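Long-range contacts in aldehyde dehydrogenase (Trypanosoma brucei, PDB 5MYP), which probably oxidises aldehydes to the corresponding carboxylic acids, using NAD+ as the electron acceptor: residues A[105-109]-A[459-463]; A[62-68]-A[309-315]; A[21-25]-A[189-195]. All blocks are in the same frame, centred on the assembly; numbering follows the deposited sequence.

How the contacts relate
All three contacts are partly buried, and each has a second subunit within reach, but they occupy different parts of the fold. The centre of contact 1 lies about 40 Å from the centre of the chain, where the two-stranded arm meets the partner subunit; those of contacts 2 and 3 lie about 22 and 23 Å from it. Contacts 1 and 3 both bear on strand 110-124, at its beginning and near V120 respectively, whereas contact 2 joins helix 54-65 to a loop across the chain's centre from contact 1. Chemistry follows place: one Asp-Arg pair beside a methionine, a dense arginine-carbonyl network with waters, and an Arg-Asp bridge beside a small apolar patch.

Contact 1. Residues A[105-109]-A[459-463]; sequences AAALD and VMRRG
A short 3-10 turn, 105-108, is set beside the end of strand 454-461. The turn is closed by L108 N to A105 O (3.2 Å) and D109 N to A106 O (3.0 Å); D109 then becomes extended (phi/psi -93/166). Its CA is 5.6 Å from that of R462. D109, in the m rotamer, points toward the strand end, with CB 3.7 Å from R461 O. Its OD2 forms a salt bridge with R462 NH1 at 2.7 Å, a weak hydrogen bond in angle, while OD1 lies over one face of the guanidinium. To get there R462 takes m and t at chi1 and chi2, then an off-well chi3 of 30°. M460 suits the space beside D109 and A106 because it is unbranched and flexible: t, t and m bring CE to 3.8 Å from A106 CB and 3.9 Å from D109 OD2. The small A106 leaves room for that methyl. R461 leads away to D110 and E112 of its own chain and to E409 of the second subunit. This is the oligomerisation arm of the aldehyde dehydrogenase fold: strand 454-461 runs antiparallel to 110-124 and, through residues 459-461, forms a parallel ladder with a strand of the second subunit.

Contact 2. Residues A[62-68]-A[309-315]; sequences HRDRRRH and EESDYPR
A helix-ending turn and a salt-bridge network join the junction between helices 54-65 and 69-95 to the loop after helix 304-309; the R65 side chain is about 12 Å from that of C259, the predicted active-site cysteine. Helix 54-65 ends at R65; R66, the first residue beyond, has positive phi (54/32), its N still bonded to H62 O (2.7 Å). The two segments then run antiparallel, CA to CA 4.6 Å for R66-P314 and 5.5 Å for H68-D312. R315 N donates to R65 O (3.0 Å), which the ended helix leaves available, and P314, which has no NH, makes a CA-H...O contact to R66 O (3.4 Å).

Long arginines suit this interface. R66 has its CA-to-CB bond toward the loop, and t, t, p carry NE to Y313 O (2.8 Å), NH2 to the same Y313 O (3.1 Å), and NH1 into a salt bridge with E309 OE1 (3.2 Å). R315 (p, t, p) folds over R66 CB; its NH1 makes weak bonds to R63 O (2.9 Å) and D64 O (3.2 Å), and its NH2 meets E309 OE1 at 3.0 Å. R65 (m, m, p) sends NH1 and NH2 to R315 O (2.9 and 3.1 Å). Waters bridge H62 O with R315 NH2, R66 O with S311 O, and H68 N with D312 O. H68 N-caps helix 69-95 through D70 N and stacks on Y477 of the second subunit.

With R66 NH1 and R315 NE 4.6 Å apart, E309, sharing OE1 between the two arginines, partly offsets their mutual repulsion, while backbone carbonyls take much of the remaining hydrogen bonding.

Contact 3. Residues A[21-25]-A[189-195]; sequences VSKCR and VLKERFD
R25 NH1 and NH2 both reach D195 OD2, at 2.7 and 2.9 Å, in a salt bridge that packs helix 16-29 onto the Rossmann-like sheet of what is, as in other aldehyde dehydrogenases, the coenzyme-binding domain, at the turn where helix 183-191 leads into strand 196-200. The same NH2 donates to R193 O (3.0 Å), and both acceptors lie at the guanidinium edge, near its plane. Arginine suits this place because one planar group can serve a carboxylate and a carbonyl together. D195, in the m rotamer, also takes V120 N of strand 110-124 on OD2, while R193 itself extends to E390 of the second subunit.

One helical turn earlier, V21 faces the other segment, its CA 7.1 Å from that of E192. Segment 21-25 is regular helix (R25 N to V21 O, 2.9 Å); its partner is extended from E192 to F194. V21 fits between the apolar groups: CG2 touches F194 CZ at 3.7 Å, the aliphatic E192 CG at 3.8 Å and V189 CG2 at 4.2 Å. F194 continues onto V120, L122 and V149 of the sheet. Beside R25 a water links the two segments, accepting from R25 NE at 3.0 Å and donating to R193 O at 2.8 Å.

Contact 1. Residues A[105-109]-A[459-463]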
# COMPACT_ATOMS: atom_id res chain seq x y z
N ALA A 105 -26.96 -6.23 -6.03
CA ALA A 105 -27.07 -7.25 -7.10
C ALA A 105 -25.97 -8.32 -7.07
O ALA A 105 -26.23 -9.49 -7.36
CB ALA A 105 -27.10 -6.58 -8.47
N ALA A 106 -24.76 -7.91 -6.69
CA ALA A 106 -23.61 -8.83 -6.61
C ALA A 106 -23.75 -9.93 -5.55
O ALA A 106 -23.08 -10.95 -5.63
CB ALA A 106 -22.33 -8.04 -6.38
N ALA A 107 -24.62 -9.71 -4.55
CA ALA A 107 -24.92 -10.74 -3.54
C ALA A 107 -25.51 -12.05 -4.10
O ALA A 107 -25.41 -13.09 -3.46
CB ALA A 107 -25.83 -10.16 -2.46
N LEU A 108 -26.13 -11.98 -5.28
CA LEU A 108 -26.62 -13.18 -5.97
C LEU A 108 -25.53 -14.01 -6.68
O LEU A 108 -25.77 -15.16 -7.02
CB LEU A 108 -27.70 -12.79 -6.99
CG LEU A 108 -28.94 -12.09 -6.41
CD1 LEU A 108 -29.86 -11.62 -7.53
CD2 LEU A 108 -29.68 -13.01 -5.45
N ASP A 109 -24.35 -13.42 -6.89
CA ASP A 109 -23.24 -14.13 -7.54
C ASP A 109 -22.31 -14.79 -6.53
O ASP A 109 -22.39 -14.52 -5.33
CB ASP A 109 -22.44 -13.16 -8.43
CG ASP A 109 -23.29 -12.53 -9.51
OD1 ASP A 109 -24.07 -13.26 -10.16
OD2 ASP A 109 -23.16 -11.31 -9.73
N VAL A 459 -12.54 -12.47 -7.26
CA VAL A 459 -13.09 -13.33 -8.29
C VAL A 459 -14.61 -13.32 -8.16
O VAL A 459 -15.14 -13.55 -7.08
CB VAL A 459 -12.56 -14.78 -8.17
CG1 VAL A 459 -13.17 -15.67 -9.25
CG2 VAL A 459 -11.03 -14.79 -8.22
N MET A 460 -15.31 -13.04 -9.27
CA MET A 460 -16.77 -13.05 -9.33
C MET A 460 -17.20 -14.09 -10.36
O MET A 460 -16.83 -13.99 -11.53
CB MET A 460 -17.30 -11.67 -9.74
CG MET A 460 -18.77 -11.65 -10.13
SD MET A 460 -19.39 -10.02 -10.54
CE MET A 460 -19.84 -9.40 -8.92
N ARG A 461 -18.00 -15.07 -9.93
CA ARG A 461 -18.48 -16.12 -10.83
C ARG A 461 -19.98 -15.98 -11.05
O ARG A 461 -20.77 -15.96 -10.09
CB ARG A 461 -18.13 -17.51 -10.29
CG ARG A 461 -16.66 -17.64 -9.89
CD ARG A 461 -16.15 -19.07 -9.96
NE ARG A 461 -14.79 -19.18 -9.44
CZ ARG A 461 -14.45 -19.21 -8.14
NH1 ARG A 461 -15.39 -19.15 -7.18
NH2 ARG A 461 -13.16 -19.31 -7.81
N ARG A 462 -20.37 -15.85 -12.32
CA ARG A 462 -21.77 -15.69 -12.71
C ARG A 462 -22.20 -16.86 -13.59
O ARG A 462 -21.36 -17.62 -14.09
CB ARG A 462 -21.95 -14.38 -13.48
CG ARG A 462 -21.41 -13.15 -12.74
CD ARG A 462 -21.95 -11.83 -13.28
NE ARG A 462 -23.30 -11.92 -13.84
CZ ARG A 462 -24.44 -11.50 -13.27
NH1 ARG A 462 -24.46 -10.89 -12.09
NH2 ARG A 462 -25.58 -11.68 -13.92
N GLY A 463 -23.52 -16.99 -13.76
CA GLY A 463 -24.11 -17.94 -14.69
C GLY A 463 -24.60 -17.23 -15.93
O GLY A 463 -24.48 -16.01 -16.05

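Contact 2. Residues A[62-68]-A[309-315]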
# COMPACT_ATOMS: atom_id res chain seq x y z
N HIS A 62 27.72 -9.36 17.79
CA HIS A 62 28.58 -8.77 18.81
C HIS A 62 29.77 -8.01 18.20
O HIS A 62 30.12 -6.93 18.69
CB HIS A 62 29.11 -9.84 19.77
CG HIS A 62 30.04 -9.30 20.80
ND1 HIS A 62 29.59 -8.76 21.98
CD2 HIS A 62 31.39 -9.16 20.80
CE1 HIS A 62 30.63 -8.33 22.68
NE2 HIS A 62 31.73 -8.56 21.99
N ARG A 63 30.38 -8.56 17.16
CA ARG A 63 31.48 -7.89 16.48
C ARG A 63 31.03 -6.56 15.85
O ARG A 63 31.71 -5.55 15.98
CB ARG A 63 32.09 -8.80 15.41
CG ARG A 63 33.42 -8.32 14.85
CD ARG A 63 34.01 -9.39 13.93
NE ARG A 63 35.22 -8.94 13.26
CZ ARG A 63 35.90 -9.65 12.35
NH1 ARG A 63 36.99 -9.14 11.79
NH2 ARG A 63 35.49 -10.87 12.00
N ASP A 64 29.86 -6.58 15.21
CA ASP A 64 29.30 -5.37 14.58
C ASP A 64 28.78 -4.32 15.56
O ASP A 64 29.09 -3.14 15.41
CB ASP A 64 28.15 -5.75 13.62
CG ASP A 64 28.61 -6.50 12.39
OD1 ASP A 64 29.75 -6.30 11.92
OD2 ASP A 64 27.81 -7.30 11.86
N ARG A 65 28.00 -4.76 16.55
CA ARG A 65 27.26 -3.86 17.45
C ARG A 65 27.79 -3.76 18.88
O ARG A 65 27.38 -2.85 19.62
CB ARG A 65 25.79 -4.31 17.51
CG ARG A 65 25.07 -4.32 16.17
CD ARG A 65 24.51 -2.95 15.80
NE ARG A 65 25.54 -1.92 15.73
CZ ARG A 65 25.80 -1.07 16.71
NH1 ARG A 65 26.76 -0.18 16.56
NH2 ARG A 65 25.11 -1.10 17.84
N ARG A 66 28.70 -4.65 19.27
CA ARG A 66 29.07 -4.87 20.69
C ARG A 66 27.84 -5.16 21.58
O ARG A 66 27.80 -4.80 22.76
CB ARG A 66 29.91 -3.71 21.25
CG ARG A 66 30.78 -4.12 22.44
CD ARG A 66 31.71 -3.01 22.86
NE ARG A 66 30.98 -1.84 23.34
CZ ARG A 66 31.40 -0.57 23.28
NH1 ARG A 66 32.58 -0.25 22.76
NH2 ARG A 66 30.61 0.39 23.76
N ARG A 67 26.85 -5.82 20.98
CA ARG A 67 25.62 -6.18 21.66
C ARG A 67 25.83 -7.54 22.32
O ARG A 67 26.40 -8.45 21.70
CB ARG A 67 24.48 -6.21 20.63
CG ARG A 67 23.11 -6.49 21.21
CD ARG A 67 22.03 -5.57 20.64
NE ARG A 67 22.08 -5.37 19.19
CZ ARG A 67 21.71 -6.26 18.28
NH1 ARG A 67 21.29 -7.46 18.66
NH2 ARG A 67 21.77 -5.97 16.99
N HIS A 68 25.41 -7.66 23.58
CA HIS A 68 25.58 -8.90 24.35
C HIS A 68 24.71 -10.02 23.75
O HIS A 68 23.62 -9.75 23.25
CB HIS A 68 25.20 -8.67 25.82
CG HIS A 68 25.66 -9.76 26.74
ND1 HIS A 68 24.96 -10.94 26.92
CD2 HIS A 68 26.73 -9.83 27.57
CE1 HIS A 68 25.59 -11.70 27.80
NE2 HIS A 68 26.66 -11.05 28.21
N GLU A 309 35.55 -2.27 25.45
CA GLU A 309 35.26 -3.17 24.32
C GLU A 309 34.82 -4.57 24.77
O GLU A 309 34.12 -5.26 24.02
CB GLU A 309 36.44 -3.26 23.34
CG GLU A 309 36.76 -1.94 22.61
CD GLU A 309 35.79 -1.57 21.49
OE1 GLU A 309 34.70 -2.16 21.38
OE2 GLU A 309 36.12 -0.66 20.71
N GLU A 310 35.20 -4.96 25.99
CA GLU A 310 34.71 -6.20 26.62
C GLU A 310 33.41 -6.04 27.42
O GLU A 310 32.90 -7.02 27.98
CB GLU A 310 35.80 -6.78 27.55
CG GLU A 310 37.02 -7.33 26.82
CD GLU A 310 38.16 -7.72 27.75
OE1 GLU A 310 37.98 -7.68 29.00
OE2 GLU A 310 39.24 -8.07 27.24
N SER A 311 32.84 -4.83 27.45
CA SER A 311 31.64 -4.55 28.25
C SER A 311 30.36 -5.12 27.62
O SER A 311 30.36 -5.58 26.47
CB SER A 311 31.48 -3.04 28.46
OG SER A 311 31.01 -2.39 27.29
N ASP A 312 29.28 -5.06 28.39
CA ASP A 312 27.96 -5.53 27.96
C ASP A 312 27.12 -4.42 27.29
O ASP A 312 25.94 -4.64 27.00
CB ASP A 312 27.18 -6.07 29.16
CG ASP A 312 27.87 -7.24 29.84
OD1 ASP A 312 28.86 -7.78 29.29
OD2 ASP A 312 27.42 -7.63 30.94
N TYR A 313 27.73 -3.25 27.05
CA TYR A 313 27.01 -2.08 26.56
C TYR A 313 27.36 -1.82 25.09
O TYR A 313 28.54 -1.71 24.75
CB TYR A 313 27.35 -0.87 27.41
CG TYR A 313 26.54 0.35 27.04
CD1 TYR A 313 25.18 0.43 27.33
CD2 TYR A 313 27.13 1.42 26.39
CE1 TYR A 313 24.44 1.56 27.00
CE2 TYR A 313 26.41 2.55 26.05
CZ TYR A 313 25.06 2.61 26.35
OH TYR A 313 24.33 3.73 26.01
N PRO A 314 26.34 -1.71 24.20
CA PRO A 314 26.62 -1.57 22.77
C PRO A 314 27.31 -0.27 22.35
O PRO A 314 27.30 0.72 23.08
CB PRO A 314 25.24 -1.67 22.12
CG PRO A 314 24.42 -2.40 23.11
CD PRO A 314 24.90 -1.91 24.44
N ARG A 315 27.89 -0.31 21.16
CA ARG A 315 28.69 0.76 20.60
C ARG A 315 27.82 1.63 19.69
O ARG A 315 26.85 1.15 19.09
CB ARG A 315 29.87 0.13 19.83
CG ARG A 315 29.62 -0.35 18.40
CD ARG A 315 30.92 -0.33 17.60
NE ARG A 315 31.99 -1.05 18.28
CZ ARG A 315 32.15 -2.38 18.28
NH1 ARG A 315 31.29 -3.20 17.69
NH2 ARG A 315 33.17 -2.91 18.95
O HOH W 1 32.52 -5.88 19.24
O HOH W 2 28.49 -6.67 24.67
O HOH W 3 24.31 -5.50 24.91

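Contact 3. Residues A[21-25]-A[189-195]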
# COMPACT_ATOMS: atom_id res chain seq x y z
N VAL A 21 19.19 -11.08 -10.17
CA VAL A 21 17.75 -10.77 -10.22
C VAL A 21 17.04 -11.62 -11.28
O VAL A 21 15.96 -12.15 -11.01
CB VAL A 21 17.48 -9.26 -10.46
CG1 VAL A 21 15.98 -8.99 -10.56
CG2 VAL A 21 18.09 -8.42 -9.33
N SER A 22 17.66 -11.76 -12.46
CA SER A 22 17.10 -12.56 -13.56
C SER A 22 16.89 -14.03 -13.18
O SER A 22 15.88 -14.62 -13.56
CB SER A 22 18.01 -12.47 -14.78
OG SER A 22 17.53 -13.28 -15.83
N LYS A 23 17.84 -14.60 -12.45
CA LYS A 23 17.73 -15.98 -11.97
C LYS A 23 16.56 -16.15 -11.00
O LYS A 23 15.82 -17.13 -11.08
CB LYS A 23 19.04 -16.45 -11.31
CG LYS A 23 20.11 -16.87 -12.29
CD LYS A 23 21.39 -17.29 -11.56
CE LYS A 23 22.52 -17.55 -12.55
NZ LYS A 23 23.85 -17.57 -11.89
N CYS A 24 16.38 -15.18 -10.10
CA CYS A 24 15.24 -15.17 -9.18
C CYS A 24 13.90 -15.00 -9.91
O CYS A 24 12.91 -15.64 -9.55
CB CYS A 24 15.42 -14.09 -8.11
SG CYS A 24 16.81 -14.38 -6.99
N ARG A 25 13.89 -14.14 -10.92
CA ARG A 25 12.72 -13.92 -11.79
C ARG A 25 12.32 -15.21 -12.52
O ARG A 25 11.15 -15.62 -12.48
CB ARG A 25 13.03 -12.80 -12.80
CG ARG A 25 11.98 -12.52 -13.87
CD ARG A 25 10.69 -12.00 -13.30
NE ARG A 25 10.85 -10.76 -12.55
CZ ARG A 25 9.89 -10.18 -11.84
NH1 ARG A 25 8.67 -10.71 -11.78
NH2 ARG A 25 10.14 -9.05 -11.19
N VAL A 189 21.01 -2.44 -7.97
CA VAL A 189 19.92 -3.42 -7.77
C VAL A 189 18.55 -2.74 -7.88
O VAL A 189 17.61 -3.33 -8.38
CB VAL A 189 20.07 -4.25 -6.47
CG1 VAL A 189 19.77 -3.43 -5.22
CG2 VAL A 189 19.19 -5.49 -6.51
N LEU A 190 18.46 -1.47 -7.45
CA LEU A 190 17.23 -0.68 -7.59
C LEU A 190 16.80 -0.34 -9.03
O LEU A 190 15.64 0.03 -9.26
CB LEU A 190 17.31 0.60 -6.73
CG LEU A 190 17.12 0.38 -5.22
CD1 LEU A 190 17.48 1.63 -4.44
CD2 LEU A 190 15.70 -0.06 -4.87
N LYS A 191 17.72 -0.45 -9.99
CA LYS A 191 17.38 -0.35 -11.41
C LYS A 191 16.65 -1.59 -11.94
O LYS A 191 15.93 -1.50 -12.93
CB LYS A 191 18.63 -0.10 -12.26
CG LYS A 191 19.29 1.24 -11.97
CD LYS A 191 20.02 1.78 -13.19
CE LYS A 191 21.04 0.79 -13.72
NZ LYS A 191 20.43 -0.21 -14.64
N GLU A 192 16.86 -2.74 -11.29
CA GLU A 192 16.20 -3.99 -11.69
C GLU A 192 14.73 -3.99 -11.27
O GLU A 192 14.36 -3.32 -10.30
CB GLU A 192 16.92 -5.20 -11.09
CG GLU A 192 18.40 -5.33 -11.46
CD GLU A 192 18.62 -5.47 -12.96
OE1 GLU A 192 17.84 -6.17 -13.63
OE2 GLU A 192 19.59 -4.86 -13.46
N ARG A 193 13.91 -4.74 -12.00
CA ARG A 193 12.47 -4.76 -11.78
C ARG A 193 12.07 -5.78 -10.72
O ARG A 193 12.32 -6.98 -10.87
CB ARG A 193 11.73 -5.07 -13.08
CG ARG A 193 10.22 -5.03 -12.92
CD ARG A 193 9.48 -5.08 -14.24
NE ARG A 193 8.04 -5.07 -14.02
CZ ARG A 193 7.13 -5.11 -14.98
NH1 ARG A 193 7.50 -5.15 -16.25
NH2 ARG A 193 5.84 -5.10 -14.66
N PHE A 194 11.45 -5.29 -9.64
CA PHE A 194 10.86 -6.13 -8.60
C PHE A 194 9.36 -5.89 -8.55
O PHE A 194 8.86 -4.88 -9.06
CB PHE A 194 11.49 -5.82 -7.25
CG PHE A 194 12.94 -6.18 -7.18
CD1 PHE A 194 13.33 -7.48 -6.90
CD2 PHE A 194 13.92 -5.21 -7.40
CE1 PHE A 194 14.68 -7.82 -6.84
CE2 PHE A 194 15.27 -5.55 -7.33
CZ PHE A 194 15.65 -6.85 -7.06
N ASP A 195 8.65 -6.82 -7.92
CA ASP A 195 7.21 -6.72 -7.75
C ASP A 195 6.80 -6.14 -6.39
O ASP A 195 5.65 -5.78 -6.20
CB ASP A 195 6.57 -8.08 -8.00
CG ASP A 195 6.89 -8.59 -9.38
OD1 ASP A 195 6.24 -8.12 -10.34
OD2 ASP A 195 7.83 -9.41 -9.51
O HOH W 4 13.00 -8.76 -12.88